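PDB 2HY5: putative sulfurtransferase DsrE from Allochromatium vinosum, which is of unknown function but may take part in the oxidation of intracellular sulfur, perhaps as a sulfurtransferase. Local coordinates for residues A[34-48]-A[73-87]. Residues are numbered along the deposited sequence; the frame is centred on the assembly and turned at random.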
loop_
_atom_site.group_PDB
_atom_site.type_symbol
_atom_site.label_atom_id
_atom_site.label_comp_id
_atom_site.label_asym_id
_atom_site.label_seq_id
_atom_site.Cartn_x
_atom_site.Cartn_y
_atom_site.Cartn_z
ATOM N N ILE A 34 -7.342 8.680 -25.518
ATOM C CA ILE A 34 -7.524 8.013 -24.239
ATOM C C ILE A 34 -9.016 7.708 -24.263
ATOM O O ILE A 34 -9.850 8.595 -24.078
ATOM C CB ILE A 34 -7.165 8.924 -23.047
ATOM C CG1 ILE A 34 -5.648 9.144 -23.017
ATOM C CG2 ILE A 34 -7.629 8.285 -21.733
ATOM C CD1 ILE A 34 -5.160 9.989 -21.862
ATOM N N PHE A 35 -9.335 6.452 -24.543
ATOM C CA PHE A 35 -10.711 5.996 -24.651
ATOM C C PHE A 35 -11.485 6.135 -23.347
ATOM O O PHE A 35 -12.680 6.433 -23.357
ATOM C CB PHE A 35 -10.729 4.539 -25.112
ATOM C CG PHE A 35 -12.105 3.992 -25.343
ATOM C CD1 PHE A 35 -12.795 4.286 -26.515
ATOM C CD2 PHE A 35 -12.713 3.189 -24.388
ATOM C CE1 PHE A 35 -14.074 3.785 -26.732
ATOM C CE2 PHE A 35 -13.992 2.683 -24.593
ATOM C CZ PHE A 35 -14.674 2.979 -25.767
ATOM N N ARG A 36 -10.804 5.919 -22.226
ATOM C CA ARG A 36 -11.453 6.015 -20.927
ATOM C C ARG A 36 -10.430 5.943 -19.800
ATOM O O ARG A 36 -9.417 5.256 -19.918
ATOM C CB ARG A 36 -12.468 4.873 -20.781
ATOM C CG ARG A 36 -13.225 4.804 -19.447
ATOM C CD ARG A 36 -14.393 3.821 -19.573
ATOM N NE ARG A 36 -15.336 4.300 -20.580
ATOM C CZ ARG A 36 -15.985 3.532 -21.450
ATOM N NH1 ARG A 36 -15.814 2.219 -21.458
ATOM N NH2 ARG A 36 -16.792 4.096 -22.340
ATOM N N VAL A 37 -10.694 6.687 -18.732
ATOM C CA VAL A 37 -9.853 6.687 -17.544
ATOM C C VAL A 37 -10.776 6.054 -16.514
ATOM O O VAL A 37 -11.822 6.615 -16.181
ATOM C CB VAL A 37 -9.484 8.115 -17.092
ATOM C CG1 VAL A 37 -8.569 8.052 -15.875
ATOM C CG2 VAL A 37 -8.800 8.862 -18.222
ATOM N N PHE A 38 -10.400 4.879 -16.030
ATOM C CA PHE A 38 -11.232 4.161 -15.081
ATOM C C PHE A 38 -10.615 4.093 -13.689
ATOM O O PHE A 38 -9.478 3.659 -13.528
ATOM C CB PHE A 38 -11.494 2.749 -15.610
ATOM C CG PHE A 38 -12.580 2.022 -14.880
ATOM C CD1 PHE A 38 -12.318 1.372 -13.680
ATOM C CD2 PHE A 38 -13.879 2.016 -15.378
ATOM C CE1 PHE A 38 -13.335 0.725 -12.983
ATOM C CE2 PHE A 38 -14.906 1.374 -14.692
ATOM C CZ PHE A 38 -14.636 0.727 -13.491
ATOM N N PHE A 39 -11.373 4.541 -12.693
ATOM C CA PHE A 39 -10.899 4.524 -11.315
ATOM C C PHE A 39 -11.516 3.353 -10.567
ATOM O O PHE A 39 -12.740 3.215 -10.506
ATOM C CB PHE A 39 -11.234 5.847 -10.619
ATOM C CG PHE A 39 -10.606 7.046 -11.272
ATOM C CD1 PHE A 39 -11.242 7.698 -12.322
ATOM C CD2 PHE A 39 -9.362 7.500 -10.862
ATOM C CE1 PHE A 39 -10.646 8.794 -12.951
ATOM C CE2 PHE A 39 -8.760 8.593 -11.481
ATOM C CZ PHE A 39 -9.402 9.237 -12.529
ATOM N N TYR A 40 -10.656 2.506 -10.005
ATOM C CA TYR A 40 -11.091 1.319 -9.276
ATOM C C TYR A 40 -10.404 1.263 -7.909
ATOM O O TYR A 40 -9.444 1.992 -7.670
ATOM C CB TYR A 40 -10.756 0.064 -10.092
ATOM C CG TYR A 40 -11.491 -1.176 -9.646
ATOM C CD1 TYR A 40 -12.846 -1.123 -9.310
ATOM C CD2 TYR A 40 -10.844 -2.410 -9.582
ATOM C CE1 TYR A 40 -13.536 -2.265 -8.921
ATOM C CE2 TYR A 40 -11.529 -3.561 -9.197
ATOM C CZ TYR A 40 -12.874 -3.481 -8.867
ATOM O OH TYR A 40 -13.566 -4.609 -8.485
ATOM N N HIS A 41 -10.884 0.393 -7.024
ATOM C CA HIS A 41 -10.326 0.287 -5.670
ATOM C C HIS A 41 -10.351 1.696 -5.059
ATOM O O HIS A 41 -11.271 2.469 -5.323
ATOM C CB HIS A 41 -8.880 -0.230 -5.701
ATOM C CG HIS A 41 -8.705 -1.539 -6.410
ATOM N ND1 HIS A 41 -9.332 -2.700 -6.012
ATOM C CD2 HIS A 41 -7.930 -1.878 -7.470
ATOM C CE1 HIS A 41 -8.953 -3.695 -6.792
ATOM N NE2 HIS A 41 -8.102 -3.223 -7.686
ATOM N N ASP A 42 -9.346 2.033 -4.252
ATOM C CA ASP A 42 -9.270 3.363 -3.642
ATOM C C ASP A 42 -9.150 4.450 -4.708
ATOM O O ASP A 42 -9.241 5.640 -4.409
ATOM C CB ASP A 42 -8.075 3.454 -2.689
ATOM C CG ASP A 42 -8.429 3.074 -1.265
ATOM O OD1 ASP A 42 -9.594 2.695 -1.015
ATOM O OD2 ASP A 42 -7.536 3.157 -0.392
ATOM N N GLY A 43 -8.941 4.033 -5.953
ATOM C CA GLY A 43 -8.832 4.982 -7.043
ATOM C C GLY A 43 -10.083 5.831 -7.174
ATOM O O GLY A 43 -10.021 6.962 -7.654
ATOM N N VAL A 44 -11.223 5.301 -6.747
ATOM C CA VAL A 44 -12.466 6.060 -6.848
ATOM C C VAL A 44 -12.407 7.372 -6.063
ATOM O O VAL A 44 -13.156 8.308 -6.353
ATOM C CB VAL A 44 -13.684 5.230 -6.355
ATOM C CG1 VAL A 44 -13.819 3.962 -7.195
ATOM C CG2 VAL A 44 -13.522 4.886 -4.881
ATOM N N ASN A 45 -11.506 7.452 -5.088
ATOM C CA ASN A 45 -11.387 8.652 -4.269
ATOM C C ASN A 45 -10.792 9.855 -5.012
ATOM O O ASN A 45 -10.690 10.951 -4.455
ATOM C CB ASN A 45 -10.580 8.334 -3.002
ATOM C CG ASN A 45 -11.337 7.411 -2.044
ATOM O OD1 ASN A 45 -10.734 6.721 -1.218
ATOM N ND2 ASN A 45 -12.662 7.408 -2.145
ATOM N N ASN A 46 -10.408 9.651 -6.271
ATOM C CA ASN A 46 -9.864 10.734 -7.087
ATOM C C ASN A 46 -11.005 11.546 -7.684
ATOM O O ASN A 46 -10.769 12.517 -8.402
ATOM C CB ASN A 46 -9.045 10.178 -8.251
ATOM C CG ASN A 46 -7.677 9.720 -7.830
ATOM O OD1 ASN A 46 -6.796 10.533 -7.567
ATOM N ND2 ASN A 46 -7.491 8.408 -7.759
ATOM N N SER A 47 -12.237 11.152 -7.379
ATOM C CA SER A 47 -13.393 11.827 -7.956
ATOM C C SER A 47 -14.217 12.702 -7.020
ATOM O O SER A 47 -15.262 13.214 -7.421
ATOM C CB SER A 47 -14.320 10.795 -8.598
ATOM O OG SER A 47 -14.920 9.966 -7.620
ATOM N N THR A 48 -13.768 12.876 -5.783
ATOM C CA THR A 48 -14.516 13.705 -4.844
ATOM C C THR A 48 -14.214 15.186 -5.041
ATOM O O THR A 48 -13.074 15.564 -5.298
ATOM C CB THR A 48 -14.208 13.326 -3.377
ATOM O OG1 THR A 48 -14.814 14.286 -2.502
ATOM C CG2 THR A 48 -12.712 13.292 -3.128
ATOM N N LEU A 73 -12.296 13.900 -21.919
ATOM C CA LEU A 73 -12.056 12.538 -21.461
ATOM C C LEU A 73 -13.242 11.932 -20.718
ATOM O O LEU A 73 -13.971 12.629 -20.014
ATOM C CB LEU A 73 -10.832 12.503 -20.546
ATOM C CG LEU A 73 -9.511 13.046 -21.096
ATOM C CD1 LEU A 73 -8.471 13.020 -19.987
ATOM C CD2 LEU A 73 -9.052 12.218 -22.291
ATOM N N ASP A 74 -13.424 10.627 -20.890
ATOM C CA ASP A 74 -14.490 9.900 -20.216
ATOM C C ASP A 74 -13.868 9.322 -18.944
ATOM O O ASP A 74 -13.156 8.319 -18.986
ATOM C CB ASP A 74 -15.021 8.784 -21.124
ATOM C CG ASP A 74 -16.183 8.021 -20.504
ATOM O OD1 ASP A 74 -16.971 8.636 -19.758
ATOM O OD2 ASP A 74 -16.314 6.807 -20.775
ATOM N N MET A 75 -14.124 9.986 -17.822
ATOM C CA MET A 75 -13.591 9.570 -16.531
ATOM C C MET A 75 -14.679 8.794 -15.815
ATOM O O MET A 75 -15.731 9.345 -15.483
ATOM C CB MET A 75 -13.207 10.805 -15.727
ATOM C CG MET A 75 -12.441 11.810 -16.550
ATOM S SD MET A 75 -10.733 11.923 -16.045
ATOM C CE MET A 75 -10.858 13.124 -14.991
ATOM N N VAL A 76 -14.418 7.515 -15.573
ATOM C CA VAL A 76 -15.402 6.651 -14.945
ATOM C C VAL A 76 -14.954 6.116 -13.594
ATOM O O VAL A 76 -13.805 5.699 -13.418
ATOM C CB VAL A 76 -15.735 5.466 -15.881
ATOM C CG1 VAL A 76 -16.905 4.656 -15.326
ATOM C CG2 VAL A 76 -16.052 5.993 -17.277
ATOM N N VAL A 77 -15.882 6.141 -12.644
ATOM C CA VAL A 77 -15.647 5.652 -11.288
ATOM C C VAL A 77 -16.524 4.426 -11.043
ATOM O O VAL A 77 -17.741 4.474 -11.238
ATOM C CB VAL A 77 -15.992 6.745 -10.256
ATOM C CG1 VAL A 77 -15.827 6.213 -8.844
ATOM C CG2 VAL A 77 -15.105 7.963 -10.485
ATOM N N CYS A 78 -15.904 3.324 -10.622
ATOM C CA CYS A 78 -16.629 2.085 -10.360
ATOM C C CYS A 78 -17.681 2.259 -9.266
ATOM O O CYS A 78 -17.369 2.693 -8.157
ATOM C CB CYS A 78 -15.658 0.984 -9.940
ATOM S SG CYS A 78 -16.482 -0.564 -9.538
ATOM N N VAL A 79 -18.923 1.903 -9.573
ATOM C CA VAL A 79 -20.005 2.044 -8.604
ATOM C C VAL A 79 -19.833 1.170 -7.362
ATOM O O VAL A 79 -20.080 1.621 -6.244
ATOM C CB VAL A 79 -21.380 1.742 -9.253
ATOM C CG1 VAL A 79 -21.448 0.288 -9.699
ATOM C CG2 VAL A 79 -22.494 2.055 -8.271
ATOM N N ALA A 80 -19.409 -0.076 -7.557
ATOM C CA ALA A 80 -19.215 -1.010 -6.449
ATOM C C ALA A 80 -18.156 -0.494 -5.484
ATOM O O ALA A 80 -18.369 -0.452 -4.269
ATOM C CB ALA A 80 -18.811 -2.377 -6.987
ATOM N N ALA A 81 -17.013 -0.103 -6.034
ATOM C CA ALA A 81 -15.920 0.424 -5.230
ATOM C C ALA A 81 -16.314 1.764 -4.601
ATOM O O ALA A 81 -15.901 2.080 -3.489
ATOM C CB ALA A 81 -14.670 0.587 -6.096
ATOM N N ALA A 82 -17.119 2.548 -5.313
ATOM C CA ALA A 82 -17.565 3.843 -4.799
ATOM C C ALA A 82 -18.523 3.687 -3.613
ATOM O O ALA A 82 -18.452 4.442 -2.645
ATOM C CB ALA A 82 -18.238 4.643 -5.910
ATOM N N GLN A 83 -19.420 2.706 -3.691
ATOM C CA GLN A 83 -20.378 2.471 -2.617
ATOM C C GLN A 83 -19.675 2.030 -1.345
ATOM O O GLN A 83 -20.070 2.391 -0.242
ATOM C CB GLN A 83 -21.394 1.408 -3.038
ATOM C CG GLN A 83 -22.356 1.884 -4.106
ATOM C CD GLN A 83 -23.274 0.786 -4.597
ATOM O OE1 GLN A 83 -24.232 1.042 -5.329
ATOM N NE2 GLN A 83 -22.983 -0.448 -4.204
ATOM N N ARG A 84 -18.621 1.248 -1.509
ATOM C CA ARG A 84 -17.867 0.751 -0.375
ATOM C C ARG A 84 -17.089 1.877 0.302
ATOM O O ARG A 84 -16.939 1.895 1.524
ATOM C CB ARG A 84 -16.894 -0.326 -0.854
ATOM C CG ARG A 84 -16.549 -1.397 0.159
ATOM C CD ARG A 84 -15.667 -2.442 -0.503
ATOM N NE ARG A 84 -16.166 -2.781 -1.834
ATOM C CZ ARG A 84 -16.823 -3.897 -2.138
ATOM N NH1 ARG A 84 -17.068 -4.806 -1.204
ATOM N NH2 ARG A 84 -17.245 -4.098 -3.379
ATOM N N ARG A 85 -16.629 2.836 -0.493
ATOM C CA ARG A 85 -15.808 3.920 0.024
ATOM C C ARG A 85 -16.440 5.285 0.274
ATOM O O ARG A 85 -15.819 6.148 0.898
ATOM C CB ARG A 85 -14.587 4.056 -0.880
ATOM C CG ARG A 85 -13.782 2.759 -0.949
ATOM C CD ARG A 85 -12.664 2.843 -1.962
ATOM N NE ARG A 85 -11.782 1.677 -1.926
ATOM C CZ ARG A 85 -12.099 0.463 -2.367
ATOM N NH1 ARG A 85 -13.294 0.225 -2.885
ATOM N NH2 ARG A 85 -11.197 -0.514 -2.316
ATOM N N GLY A 86 -17.657 5.494 -0.209
ATOM C CA GLY A 86 -18.305 6.767 0.036
ATOM C C GLY A 86 -18.278 7.806 -1.068
ATOM O O GLY A 86 -18.267 8.997 -0.773
ATOM N N ILE A 87 -18.241 7.380 -2.326
ATOM C CA ILE A 87 -18.275 8.330 -3.437
ATOM C C ILE A 87 -19.725 8.257 -3.895
ATOM O O ILE A 87 -20.210 7.191 -4.287
ATOM C CB ILE A 87 -17.323 7.927 -4.585
ATOM C CG1 ILE A 87 -15.869 8.052 -4.120
ATOM C CG2 ILE A 87 -17.556 8.830 -5.796
ATOM C CD1 ILE A 87 -15.438 9.472 -3.758
HETATM O O HOH W 1 -12.055 9.745 -23.372
#
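Ile34 packs its CB on Leu73 CD2 just ahead of strand 75-78, which neighbours strand 34-39 in the parallel sheet and is joined to it through helix 60-71 as a beta-alpha-beta unit. In Arg36 the bend at chi3 (-63°) turns NE to the carboxylate of Asp74 alongside, and NE donates to Asp74 OD2 at 2.7 Å; guanidinium and carboxylate stand almost perpendicular, and Arg108 takes the other oxygen. Pairing begins at Val37: Val37 N bonds to Asp74 O, Val76 N to Val37 O and Phe39 N to Val76 O. The longest of these backbone bonds runs from Cys78 N to Phe39 O, 3.2 Å. Phe38 sets its CZ 3.7 Å from Cys78 CB. Tyr40 brings its ring edge to the same cysteine, CE1 3.5 Å from Cys78 SG. Past the strand, His41 C lies over the centre of the Arg85 guanidinium, while Asp42 OD1 meets Arg85 NE in the guanidinium plane at 2.6 Å through its anti lone pair; Arg85 NH2 forms a salt bridge with Glu24 of the DsrF chain. Replacing Arg85 by alanine is likely to leave Asp42 and that Glu24 without their shared mate. Val44 presses CB tightly against Val77 CG1 (3.4 Å); Ser47 packs CB on Val77 CG2 while its OG bonds to Val44 O. Cys78, probably the residue that carries the persulfide, also caps helix 79-85: SG, swung anti to the backbone N (chi1 178°), accepts from Ala81 N at 3.6 Å. That N-H and the Tyr40 ring edge together fix the sulfur's direction at the strand-to-helix turn.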